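Local coordinates for oxalate-binding protein (Thermotoga maritima, PDB 1O4T), which binds oxalate and manganese as a homodimeric cupin and probably acts as an oxalate decarboxylase, at residues 62-65 and 69-72. Numbering follows the deposited sequence.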
ATOM      1  N   MET A  62       7.595   6.664   0.127  1.00 30.73           N
ATOM      2  CA  MET A  62       8.657   7.431  -0.519  1.00 31.45           C
ATOM      3  C   MET A  62       8.077   8.784  -0.860  1.00 31.86           C
ATOM      4  O   MET A  62       6.915   8.839  -1.196  1.00 30.42           O
ATOM      5  CB  MET A  62       9.036   6.784  -1.827  1.00 32.85           C
ATOM      6  CG  MET A  62       9.479   5.329  -1.712  1.00 34.79           C
ATOM      7  SD  MET A  62      10.955   5.245  -0.852  1.00 40.01           S
ATOM      8  CE  MET A  62      11.961   6.399  -1.849  1.00 39.37           C
ATOM      9  N   LYS A  63       8.896   9.832  -0.754  1.00 30.91           N
ATOM     10  CA  LYS A  63       8.566  11.170  -1.184  1.00 32.27           C
ATOM     11  C   LYS A  63       9.657  11.644  -2.119  1.00 32.63           C
ATOM     12  O   LYS A  63      10.831  11.712  -1.728  1.00 32.73           O
ATOM     13  CB  LYS A  63       8.515  12.080   0.016  1.00 32.85           C
ATOM     14  CG  LYS A  63       8.086  13.502  -0.306  1.00 36.93           C
ATOM     15  CD  LYS A  63       7.789  14.267   0.991  1.00 41.92           C
ATOM     16  CE  LYS A  63       8.896  15.184   1.357  1.00 44.90           C
ATOM     17  NZ  LYS A  63       8.570  15.941   2.650  1.00 49.09           N
ATOM     18  N   LEU A  64       9.267  11.941  -3.358  1.00 32.12           N
ATOM     19  CA  LEU A  64      10.140  12.507  -4.392  1.00 31.86           C
ATOM     20  C   LEU A  64       9.786  13.988  -4.628  1.00 31.82           C
ATOM     21  O   LEU A  64       8.739  14.311  -5.220  1.00 30.70           O
ATOM     22  CB  LEU A  64       9.982  11.735  -5.705  1.00 31.75           C
ATOM     23  CG  LEU A  64      10.921  10.538  -5.860  1.00 32.09           C
ATOM     24  CD1 LEU A  64      10.809   9.540  -4.674  1.00 32.46           C
ATOM     25  CD2 LEU A  64      10.693   9.827  -7.211  1.00 31.14           C
ATOM     26  N   PRO A  65      10.646  14.888  -4.185  1.00 31.35           N
ATOM     27  CA  PRO A  65      10.481  16.293  -4.509  1.00 32.20           C
ATOM     28  C   PRO A  65      10.467  16.526  -6.024  1.00 32.40           C
ATOM     29  O   PRO A  65      10.964  15.689  -6.776  1.00 32.28           O
ATOM     30  CB  PRO A  65      11.721  16.947  -3.897  1.00 32.20           C
ATOM     31  CG  PRO A  65      12.192  15.985  -2.874  1.00 32.87           C
ATOM     32  CD  PRO A  65      11.832  14.650  -3.354  1.00 32.02           C
ATOM     33  N   SER A  69      14.286  11.624  -8.737  1.00 33.23           N
ATOM     34  CA  SER A  69      13.976  10.291  -9.249  1.00 34.07           C
ATOM     35  C   SER A  69      14.634   9.227  -8.410  1.00 33.95           C
ATOM     36  O   SER A  69      15.631   9.487  -7.731  1.00 34.53           O
ATOM     37  CB  SER A  69      14.436  10.134 -10.693  1.00 34.47           C
ATOM     38  OG  SER A  69      15.860  10.035 -10.833  1.00 35.31           O
ATOM     39  N   VAL A  70      14.053   8.028  -8.427  1.00 34.03           N
ATOM     40  CA  VAL A  70      14.772   6.813  -8.032  1.00 33.14           C
ATOM     41  C   VAL A  70      15.322   6.230  -9.323  1.00 33.61           C
ATOM     42  O   VAL A  70      14.587   6.055 -10.281  1.00 33.67           O
ATOM     43  CB  VAL A  70      13.865   5.787  -7.386  1.00 33.37           C
ATOM     44  CG1 VAL A  70      14.642   4.552  -7.033  1.00 33.00           C
ATOM     45  CG2 VAL A  70      13.180   6.373  -6.166  1.00 32.45           C
ATOM     46  N   GLY A  71      16.617   5.924  -9.333  1.00 33.33           N
ATOM     47  CA  GLY A  71      17.325   5.541 -10.536  1.00 33.44           C
ATOM     48  C   GLY A  71      17.022   4.134 -10.953  1.00 33.62           C
ATOM     49  O   GLY A  71      16.453   3.361 -10.191  1.00 33.51           O
ATOM     50  N   LEU A  72      17.383   3.811 -12.189  1.00 33.64           N
ATOM     51  CA  LEU A  72      17.132   2.483 -12.732  1.00 33.82           C
ATOM     52  C   LEU A  72      17.886   1.437 -11.931  1.00 33.49           C
ATOM     53  O   LEU A  72      19.080   1.584 -11.675  1.00 33.31           O
ATOM     54  CB  LEU A  72      17.500   2.419 -14.236  1.00 34.04           C
ATOM     55  CG  LEU A  72      17.199   1.136 -15.039  1.00 34.25           C
ATOM     56  CD1 LEU A  72      15.702   0.982 -15.274  1.00 35.43           C
ATOM     57  CD2 LEU A  72      17.935   1.133 -16.375  1.00 33.30           C
TER
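The hydroxyl OG of Ser69 is hydrogen-bonded to the backbone N of Lys38; the CB of this serine points away from segment 62-65, while its CA receives the CD2 methyl of Leu64 at 3.9 Å. That methyl rests against the backbone where Ser69 joins Val70, with the backbone N of Val70 4.0 Å from Leu64 CD2. The other branch of the leucine packs against the side chain of Val70: Leu64 CD1 approaches Val70 CG2 at 4.2 Å. Leu64 reaches both with a chi1 of -89°. Met62, two residues earlier on the same face, curls through three successive side-chain torsions near -60° and brings CE to a loose 4.5 Å from Val70 CG2, so this one valine methyl is approached by both residues. Strands 62-64 and 69-72 run nearly perpendicular, at 100°, and belong to the two sheets of the double-stranded beta-helix (cupin) fold; the short loop between them carries the chain from one sheet to the other. Backbone pairing is with other strands, Leu64 with Leu124 and Val70 with Ile116. Met34 touches both Met62 and Val70, whose side chain is about 5 Å from the bound oxalate and stands next to that of the manganese ligand His73. With no polar bond between the two segments, their join rests on van der Waals packing of aliphatic groups, beside the oxalate pocket.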